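Local atomic coordinates of Mono(ADP-ribosyl)transferase SpvB (Salmonella typhimurium, PDB entry 2GWM), a protein that acts as a virulence toxin whose C-terminal domain, the part described here, transfers ADP-ribose from NAD+ to arginine, probably on host actin, so blocking filament assembly. Residues 106-112 and 148-154; 128-132 and 196-200; 170-174 and 190-195. All blocks are in the same frame, centred on the assembly; numbering follows the deposited sequence.

Contact 1 lies close to the centre of the chain, where two short antiparallel strands meet and two predicted active-site residues face each other; backbone hydrogen bonds dominate it. Contact 2, partly exposed, presses a turn against the C-terminal end of strand 192-198 through one apolar pair, a salt bridge and a water. It touches contact 1, where Leu128 and His132 pack on Met149 and Phe151. Contact 3 is buried but far from the centre, with helix 168-175 resting on the start of the same strand 192-198. Contact 1 thus combines backbone and hydroxyl bonds with apolar packing, contact 2 mixes apolar and charged links, and contact 3 is nearly all apolar interlocking.

Contact 1: residues 106-112 and 148-154; sequences DKAFMST and EMLFPPN
Met110 and Phe151 face each other as an antiparallel hydrogen-bonded pair, with Met110 N to Phe151 O and Phe151 N to Met110 O both 2.9 Å. The Thr112-Met149 pair repeats the pattern, and Ser111 with Leu150 between them is the non-hydrogen-bonded pair. Pro152 and Pro153 have no N-H to give, but beyond them Asn154 N donates to Asp106 O at 2.7 Å. A water spans Lys107 O and Asn154 OD1 at this outer end.

Two side-chain hydroxyls add bonds. Thr112 OG1, placed between the backbone N and the carbonyl carbon (chi1 71°), donates to Met149 O over 2.9 Å; its own backbone N reaches the same oxygen from the other face of the carbonyl plane, so two donors grip one buried acceptor. Ser111 OG donates to Glu148 OE2 at 2.6 Å, approaching from above the carboxylate plane, 39° out of it. The extended Glu148 chain is long enough to bring its carboxylate across to this serine.

Apolar packing is found on both sides of the paired segments. On the side of Ser111 and Leu150, Phe109 receives Pro153 CD over the centre of its ring, 3.6 Å from the centroid; the stiff pyrrolidine offers C-H groups to the aromatic face, and helices 3-24 and 50-69 also touch Phe109. On the other side, a bend at chi3 (78°) lays Met110 CE over the Phe151 ring, 3.5 Å from CD2, while Thr112 OG1 lies at that ring's edge.

Arg81 NH1 bonds to Ser111 O, and the predicted active-site residues Arg81, Ser111 and Glu148 lie side by side: the Arg-Ser-Glu signature of this class of ADP-ribosyltransferases, with Ser111 opening the Ser-Thr-Ser motif and Glu148 as the second glutamate of the Glu-X-Glu motif of arginine-modifying members.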
loop_
_atom_site.group_PDB
_atom_site.type_symbol
_atom_site.label_atom_id
_atom_site.label_comp_id
_atom_site.label_asym_id
_atom_site.label_seq_id
_atom_site.Cartn_x
_atom_site.Cartn_y
_atom_site.Cartn_z
ATOM N N ASP A 106 2.255 5.605 -7.149
ATOM C CA ASP A 106 2.043 4.211 -6.764
ATOM C C ASP A 106 0.826 3.672 -7.505
ATOM O O ASP A 106 -0.291 4.086 -7.232
ATOM C CB ASP A 106 1.849 4.054 -5.255
ATOM C CG ASP A 106 1.908 2.581 -4.799
ATOM O OD1 ASP A 106 1.557 1.705 -5.608
ATOM O OD2 ASP A 106 2.317 2.289 -3.653
ATOM N N LYS A 107 1.063 2.743 -8.417
ATOM C CA LYS A 107 -0.031 2.213 -9.238
ATOM C C LYS A 107 -0.989 1.253 -8.553
ATOM O O LYS A 107 -2.064 1.002 -9.058
ATOM C CB LYS A 107 0.544 1.540 -10.465
ATOM C CG LYS A 107 1.208 2.580 -11.400
ATOM C CD LYS A 107 1.617 1.927 -12.688
ATOM C CE LYS A 107 2.480 2.862 -13.521
ATOM N NZ LYS A 107 1.722 4.008 -14.198
ATOM N N ALA A 108 -0.567 0.702 -7.458
ATOM C CA ALA A 108 -1.291 -0.291 -6.713
ATOM C C ALA A 108 -2.080 0.385 -5.576
ATOM O O ALA A 108 -1.856 1.554 -5.232
ATOM C CB ALA A 108 -0.291 -1.298 -6.131
ATOM N N PHE A 109 -2.912 -0.399 -4.888
ATOM C CA PHE A 109 -3.417 0.034 -3.594
ATOM C C PHE A 109 -2.183 0.182 -2.687
ATOM O O PHE A 109 -1.254 -0.612 -2.787
ATOM C CB PHE A 109 -4.391 -0.963 -3.043
ATOM C CG PHE A 109 -5.743 -0.966 -3.719
ATOM C CD1 PHE A 109 -6.767 -0.225 -3.206
ATOM C CD2 PHE A 109 -5.966 -1.677 -4.862
ATOM C CE1 PHE A 109 -8.014 -0.246 -3.793
ATOM C CE2 PHE A 109 -7.205 -1.680 -5.478
ATOM C CZ PHE A 109 -8.183 -0.925 -4.976
ATOM N N MET A 110 -2.191 1.185 -1.855
ATOM C CA MET A 110 -1.022 1.492 -0.985
ATOM C C MET A 110 -1.418 1.306 0.476
ATOM O O MET A 110 -2.288 1.986 0.972
ATOM C CB MET A 110 -0.483 2.892 -1.234
ATOM C CG MET A 110 0.824 3.156 -0.435
ATOM S SD MET A 110 1.374 4.858 -0.708
ATOM C CE MET A 110 0.332 5.815 0.305
ATOM N N SER A 111 -0.809 0.322 1.144
ATOM C CA SER A 111 -1.097 0.040 2.529
ATOM C C SER A 111 -0.091 0.733 3.458
ATOM O O SER A 111 1.108 0.691 3.202
ATOM C CB SER A 111 -1.005 -1.457 2.761
ATOM O OG SER A 111 -1.237 -1.774 4.096
ATOM N N THR A 112 -0.613 1.330 4.505
ATOM C CA THR A 112 0.188 2.093 5.480
ATOM C C THR A 112 -0.419 1.869 6.873
ATOM O O THR A 112 -1.498 1.326 6.991
ATOM C CB THR A 112 0.165 3.609 5.192
ATOM O OG1 THR A 112 -1.120 4.172 5.496
ATOM C CG2 THR A 112 0.571 3.921 3.789
ATOM N N GLU A 148 -4.687 -0.012 9.880
ATOM C CA GLU A 148 -4.234 0.082 8.495
ATOM C C GLU A 148 -4.977 1.193 7.847
ATOM O O GLU A 148 -6.215 1.191 7.869
ATOM C CB GLU A 148 -4.473 -1.236 7.791
ATOM C CG GLU A 148 -3.998 -1.250 6.362
ATOM C CD GLU A 148 -4.060 -2.628 5.726
ATOM O OE1 GLU A 148 -4.633 -3.578 6.353
ATOM O OE2 GLU A 148 -3.558 -2.717 4.584
ATOM N N MET A 149 -4.243 2.091 7.208
ATOM C CA MET A 149 -4.818 3.093 6.327
ATOM C C MET A 149 -4.471 2.681 4.900
ATOM O O MET A 149 -3.290 2.564 4.542
ATOM C CB MET A 149 -4.204 4.466 6.586
ATOM C CG MET A 149 -4.619 5.413 5.525
ATOM S SD MET A 149 -4.604 7.107 6.022
ATOM C CE MET A 149 -6.179 6.833 6.609
ATOM N N LEU A 150 -5.491 2.371 4.098
ATOM C CA LEU A 150 -5.292 1.909 2.747
ATOM C C LEU A 150 -5.657 3.068 1.812
ATOM O O LEU A 150 -6.616 3.803 2.042
ATOM C CB LEU A 150 -6.220 0.704 2.467
ATOM C CG LEU A 150 -5.969 0.027 1.132
ATOM C CD1 LEU A 150 -4.716 -0.700 1.102
ATOM C CD2 LEU A 150 -7.104 -0.975 0.879
ATOM N N PHE A 151 -4.862 3.210 0.751
ATOM C CA PHE A 151 -5.060 4.175 -0.294
ATOM C C PHE A 151 -5.390 3.461 -1.586
ATOM O O PHE A 151 -4.838 2.424 -1.876
ATOM C CB PHE A 151 -3.753 4.975 -0.495
ATOM C CG PHE A 151 -3.407 5.911 0.648
ATOM C CD1 PHE A 151 -3.709 7.242 0.602
ATOM C CD2 PHE A 151 -2.829 5.415 1.792
ATOM C CE1 PHE A 151 -3.395 8.097 1.648
ATOM C CE2 PHE A 151 -2.542 6.233 2.822
ATOM C CZ PHE A 151 -2.822 7.563 2.755
ATOM N N PRO A 152 -6.278 4.055 -2.381
ATOM C CA PRO A 152 -6.555 3.450 -3.682
ATOM C C PRO A 152 -5.429 3.648 -4.641
ATOM O O PRO A 152 -4.468 4.382 -4.360
ATOM C CB PRO A 152 -7.797 4.214 -4.159
ATOM C CG PRO A 152 -7.626 5.579 -3.574
ATOM C CD PRO A 152 -7.009 5.294 -2.193
ATOM N N PRO A 153 -5.499 2.988 -5.795
ATOM C CA PRO A 153 -4.446 3.102 -6.811
ATOM C C PRO A 153 -4.149 4.529 -7.242
ATOM O O PRO A 153 -5.043 5.372 -7.261
ATOM C CB PRO A 153 -5.008 2.291 -7.985
ATOM C CG PRO A 153 -5.873 1.340 -7.369
ATOM C CD PRO A 153 -6.546 2.052 -6.236
ATOM N N ASN A 154 -2.868 4.766 -7.611
ATOM C CA ASN A 154 -2.364 5.989 -8.192
ATOM C C ASN A 154 -2.155 7.100 -7.174
ATOM O O ASN A 154 -2.243 8.267 -7.527
ATOM C CB ASN A 154 -3.184 6.489 -9.366
ATOM C CG ASN A 154 -3.391 5.423 -10.378
ATOM O OD1 ASN A 154 -2.440 4.737 -10.749
ATOM N ND2 ASN A 154 -4.656 5.261 -10.824
HETATM O O HOH W 1 -3.115 2.084 -11.242
HETATM O O HOH W 2 -1.054 5.406 -13.015
HETATM O O HOH W 3 -1.740 4.104 -4.544
#

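Contact 2: residues 128-132 and 196-200; sequences LEKGH and MRVLN
Leu128 CD2 lies against Val198 CG2 at 3.5 Å, the two side chains running side by side in the same direction. Buried and apolar, they suit a place walled by Ile126, Leu157 and Phe151. At the more open side of the contact, Glu129 OE2 and Arg197 NH1 form a salt bridge of 2.9 Å. A bend of the Arg197 chain at chi3 (-51°) turns its guanidinium to Glu129. The hydrogen bond within this bridge is weak, bent to 124° at the proton, and the carboxylate and guanidinium planes are turned 48° apart. A water lies between the backbones, accepting from Glu129 N at 2.7 Å and donating to Val198 O at 2.8 Å, and so links main chains that do not bond directly. The side chain of Asn200, at the C-terminus, rests against the turn beside His132.

Further out, each charged group has a stronger partner: Arg77 for Glu129 OE1, and Glu160 for Arg197 NE. The His132 ring takes Leu128 CD1 over one face, 3.6 Å above its plane, and ND1 bonds to Gly134 N. Gly131, with a positive phi, supplies the left-handed conformation that a side chain would resist.

Such a glycine in the third position is characteristic of a type II beta turn, here running from Glu129 to His132 just beyond strand 122-127 and lying beside the end of its parallel neighbour, strand 192-198.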
loop_
_atom_site.group_PDB
_atom_site.type_symbol
_atom_site.label_atom_id
_atom_site.label_comp_id
_atom_site.label_asym_id
_atom_site.label_seq_id
_atom_site.Cartn_x
_atom_site.Cartn_y
_atom_site.Cartn_z
ATOM N N LEU A 128 0.483 13.519 5.280
ATOM C CA LEU A 128 -0.790 13.608 4.598
ATOM C C LEU A 128 -1.384 14.952 4.786
ATOM O O LEU A 128 -1.258 15.510 5.850
ATOM C CB LEU A 128 -1.779 12.599 5.197
ATOM C CG LEU A 128 -1.297 11.152 5.150
ATOM C CD1 LEU A 128 -2.355 10.271 5.805
ATOM C CD2 LEU A 128 -0.959 10.642 3.739
ATOM N N GLU A 129 -1.995 15.499 3.745
ATOM C CA GLU A 129 -2.770 16.731 3.861
ATOM C C GLU A 129 -4.251 16.420 3.909
ATOM O O GLU A 129 -4.676 15.351 3.495
ATOM C CB GLU A 129 -2.486 17.661 2.678
ATOM C CG GLU A 129 -1.099 18.216 2.611
ATOM C CD GLU A 129 -0.679 18.860 3.900
ATOM O OE1 GLU A 129 -1.455 19.748 4.366
ATOM O OE2 GLU A 129 0.395 18.491 4.449
ATOM N N LYS A 130 -5.036 17.354 4.423
ATOM C CA LYS A 130 -6.468 17.115 4.666
ATOM C C LYS A 130 -7.139 16.786 3.372
ATOM O O LYS A 130 -6.820 17.372 2.372
ATOM C CB LYS A 130 -7.117 18.343 5.252
ATOM C CG LYS A 130 -6.817 18.624 6.681
ATOM C CD LYS A 130 -7.502 19.949 7.031
ATOM C CE LYS A 130 -6.979 20.652 8.264
ATOM N NZ LYS A 130 -7.669 21.952 8.465
ATOM N N GLY A 131 -8.013 15.790 3.372
ATOM C CA GLY A 131 -8.817 15.453 2.184
ATOM C C GLY A 131 -8.227 14.361 1.321
ATOM O O GLY A 131 -8.713 14.073 0.215
ATOM N N HIS A 132 -7.138 13.766 1.814
ATOM C CA HIS A 132 -6.464 12.692 1.100
ATOM C C HIS A 132 -7.398 11.466 0.996
ATOM O O HIS A 132 -8.384 11.388 1.716
ATOM C CB HIS A 132 -5.182 12.316 1.831
ATOM C CG HIS A 132 -5.429 11.733 3.185
ATOM N ND1 HIS A 132 -5.757 10.411 3.360
ATOM C CD2 HIS A 132 -5.452 12.292 4.419
ATOM C CE1 HIS A 132 -5.948 10.173 4.643
ATOM N NE2 HIS A 132 -5.754 11.295 5.314
ATOM N N MET A 196 8.237 11.573 3.064
ATOM C CA MET A 196 7.426 11.715 1.854
ATOM C C MET A 196 6.176 12.483 2.167
ATOM O O MET A 196 5.759 12.573 3.320
ATOM C CB MET A 196 6.909 10.338 1.357
ATOM C CG MET A 196 7.919 9.377 1.112
ATOM S SD MET A 196 7.177 7.952 0.388
ATOM C CE MET A 196 8.439 7.509 -0.698
ATOM N N ARG A 197 5.487 12.952 1.110
ATOM C CA ARG A 197 4.221 13.635 1.281
ATOM C C ARG A 197 3.264 13.208 0.189
ATOM O O ARG A 197 3.646 13.212 -0.986
ATOM C CB ARG A 197 4.404 15.145 1.220
ATOM C CG ARG A 197 3.156 15.934 1.494
ATOM C CD ARG A 197 3.431 17.443 1.665
ATOM N NE ARG A 197 4.476 17.670 2.618
ATOM C CZ ARG A 197 4.343 17.673 3.931
ATOM N NH1 ARG A 197 3.157 17.590 4.507
ATOM N NH2 ARG A 197 5.450 17.720 4.650
ATOM N N VAL A 198 2.058 12.806 0.568
ATOM C CA VAL A 198 1.021 12.516 -0.459
ATOM C C VAL A 198 0.532 13.833 -1.052
ATOM O O VAL A 198 0.227 14.756 -0.311
ATOM C CB VAL A 198 -0.122 11.681 0.132
ATOM C CG1 VAL A 198 -1.274 11.556 -0.890
ATOM C CG2 VAL A 198 0.358 10.304 0.501
ATOM N N LEU A 199 0.522 13.955 -2.388
ATOM C CA LEU A 199 -0.057 15.092 -3.081
ATOM C C LEU A 199 -1.492 14.804 -3.466
ATOM O O LEU A 199 -1.711 13.943 -4.299
ATOM C CB LEU A 199 0.769 15.454 -4.338
ATOM C CG LEU A 199 2.260 15.667 -4.093
ATOM C CD1 LEU A 199 3.096 15.849 -5.375
ATOM C CD2 LEU A 199 2.460 16.892 -3.218
ATOM N N ASN A 200 -2.442 15.475 -2.829
ATOM C CA ASN A 200 -3.890 15.320 -3.139
ATOM C C ASN A 200 -4.267 15.963 -4.451
ATOM O O ASN A 200 -3.656 16.948 -4.809
ATOM C CB ASN A 200 -4.724 15.991 -2.070
ATOM C CG ASN A 200 -4.574 15.360 -0.723
ATOM O OD1 ASN A 200 -4.951 16.007 0.284
ATOM N ND2 ASN A 200 -4.020 14.141 -0.650
ATOM O OXT ASN A 200 -5.248 15.555 -5.126
HETATM O O HOH W 4 -1.988 14.305 1.277
#

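Contact 3: residues 170-174 and 190-195; sequences FASQL and IKRIIN
Ile193 CD1 is the projection that fills the hollow between Phe170, Gln173 and Leu174 on the helix. It sits 3.7 Å from Leu174 N and also touches Gln173 CB and Phe170 CD1, so one methyl rests against three residues of a helical turn. The extended gamma branch of Ile193 carries that methyl outward from the strand to the helix.

Phe170 works the opposite way, as a helix residue leaning on the chain before the strand. With CG set away from its backbone N (chi1 171°), the ring extends until CZ lies 3.8 Å from Ile190 CG2, which meets it at the edge, in its plane. Strand residue Val163 and loop residue Cys165 also pack on Phe170.

This is helix-on-sheet packing against the five-stranded mixed sheet of the ADP-ribosyltransferase fold: helix 168-175, which follows strand 155-164, lies over that strand and its antiparallel neighbour 192-198. The axes of helix 170-174 and strand 192-195 approach to 9.5 Å at 64°, close enough for single side chains to span the gap.

Leu174 and Ile190 meet tip to tip beside the hollow, Leu174 CD1 to Ile190 CD1 at 3.7 Å; both are aliphatic and flexible enough to fit end against end. Toward the other end, the Gln173 amide lies nearly coplanar with that of Asn195, 25° between planes, while its NE2 bonds to Asp169.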
loop_
_atom_site.group_PDB
_atom_site.type_symbol
_atom_site.label_atom_id
_atom_site.label_comp_id
_atom_site.label_asym_id
_atom_site.label_seq_id
_atom_site.Cartn_x
_atom_site.Cartn_y
_atom_site.Cartn_z
ATOM N N PHE A 170 19.684 10.818 11.944
ATOM C CA PHE A 170 18.956 9.551 11.740
ATOM C C PHE A 170 18.462 8.983 13.051
ATOM O O PHE A 170 17.315 8.555 13.164
ATOM C CB PHE A 170 19.843 8.578 11.033
ATOM C CG PHE A 170 19.318 7.177 10.951
ATOM C CD1 PHE A 170 18.448 6.838 9.916
ATOM C CD2 PHE A 170 19.699 6.223 11.843
ATOM C CE1 PHE A 170 18.041 5.494 9.813
ATOM C CE2 PHE A 170 19.305 4.939 11.720
ATOM C CZ PHE A 170 18.412 4.620 10.729
ATOM N N ALA A 171 19.351 8.916 14.059
ATOM C CA ALA A 171 19.000 8.297 15.325
ATOM C C ALA A 171 17.789 9.034 15.935
ATOM O O ALA A 171 16.873 8.415 16.528
ATOM C CB ALA A 171 20.153 8.373 16.272
ATOM N N SER A 172 17.799 10.364 15.872
ATOM C CA SER A 172 16.737 11.185 16.424
ATOM C C SER A 172 15.473 10.982 15.621
ATOM O O SER A 172 14.420 10.760 16.216
ATOM C CB SER A 172 17.121 12.646 16.374
ATOM O OG SER A 172 16.167 13.468 17.001
ATOM N N GLN A 173 15.572 11.033 14.280
ATOM C CA GLN A 173 14.331 10.840 13.502
ATOM C C GLN A 173 13.738 9.500 13.757
ATOM O O GLN A 173 12.522 9.325 13.891
ATOM C CB GLN A 173 14.608 11.096 12.038
ATOM C CG GLN A 173 14.886 12.560 11.707
ATOM C CD GLN A 173 14.710 12.893 10.249
ATOM O OE1 GLN A 173 13.822 12.367 9.574
ATOM N NE2 GLN A 173 15.557 13.756 9.748
ATOM N N LEU A 174 14.584 8.491 13.802
ATOM C CA LEU A 174 14.092 7.147 14.036
ATOM C C LEU A 174 13.421 7.027 15.385
ATOM O O LEU A 174 12.391 6.381 15.541
ATOM C CB LEU A 174 15.240 6.141 13.913
ATOM C CG LEU A 174 14.864 4.694 13.855
ATOM C CD1 LEU A 174 13.974 4.409 12.708
ATOM C CD2 LEU A 174 16.069 3.843 13.824
ATOM N N ILE A 190 17.891 -1.136 9.571
ATOM C CA ILE A 190 17.382 0.005 8.849
ATOM C C ILE A 190 18.486 0.753 8.167
ATOM O O ILE A 190 19.462 1.164 8.842
ATOM C CB ILE A 190 16.557 0.947 9.753
ATOM C CG1 ILE A 190 15.386 0.176 10.396
ATOM C CG2 ILE A 190 16.056 2.167 9.011
ATOM C CD1 ILE A 190 14.724 0.952 11.472
ATOM N N LYS A 191 18.310 0.986 6.868
ATOM C CA LYS A 191 19.277 1.707 6.090
ATOM C C LYS A 191 18.930 3.170 5.888
ATOM O O LYS A 191 19.795 4.039 5.799
ATOM C CB LYS A 191 19.436 1.055 4.728
ATOM C CG LYS A 191 20.548 1.637 3.893
ATOM C CD LYS A 191 21.231 0.475 3.150
ATOM C CE LYS A 191 22.593 0.848 2.651
ATOM N NZ LYS A 191 22.483 1.713 1.455
ATOM N N ARG A 192 17.643 3.483 5.875
ATOM C CA ARG A 192 17.217 4.828 5.593
ATOM C C ARG A 192 15.793 5.060 6.036
ATOM O O ARG A 192 14.971 4.132 6.143
ATOM C CB ARG A 192 17.355 5.102 4.102
ATOM C CG ARG A 192 16.301 4.316 3.328
ATOM C CD ARG A 192 16.484 4.460 1.831
ATOM N NE ARG A 192 17.730 3.918 1.279
ATOM C CZ ARG A 192 17.981 2.630 1.064
ATOM N NH1 ARG A 192 17.098 1.717 1.442
ATOM N NH2 ARG A 192 19.148 2.236 0.514
ATOM N N ILE A 193 15.523 6.313 6.317
ATOM C CA ILE A 193 14.199 6.883 6.420
ATOM C C ILE A 193 13.984 7.763 5.233
ATOM O O ILE A 193 14.830 8.566 4.883
ATOM C CB ILE A 193 14.006 7.704 7.767
ATOM C CG1 ILE A 193 14.285 6.842 8.989
ATOM C CG2 ILE A 193 12.620 8.403 7.806
ATOM C CD1 ILE A 193 14.574 7.695 10.213
ATOM N N ILE A 194 12.786 7.646 4.648
ATOM C CA ILE A 194 12.401 8.512 3.567
ATOM C C ILE A 194 11.176 9.235 4.048
ATOM O O ILE A 194 10.158 8.642 4.345
ATOM C CB ILE A 194 12.099 7.797 2.268
ATOM C CG1 ILE A 194 13.265 6.930 1.852
ATOM C CG2 ILE A 194 11.787 8.837 1.186
ATOM C CD1 ILE A 194 13.035 6.158 0.571
ATOM N N ASN A 195 11.289 10.568 4.099
ATOM C CA ASN A 195 10.198 11.483 4.444
ATOM C C ASN A 195 9.518 11.868 3.137
ATOM O O ASN A 195 10.144 12.441 2.244
ATOM C CB ASN A 195 10.735 12.712 5.182
ATOM C CG ASN A 195 11.418 12.356 6.457
ATOM O OD1 ASN A 195 12.650 12.640 6.650
ATOM N ND2 ASN A 195 10.651 11.811 7.368
#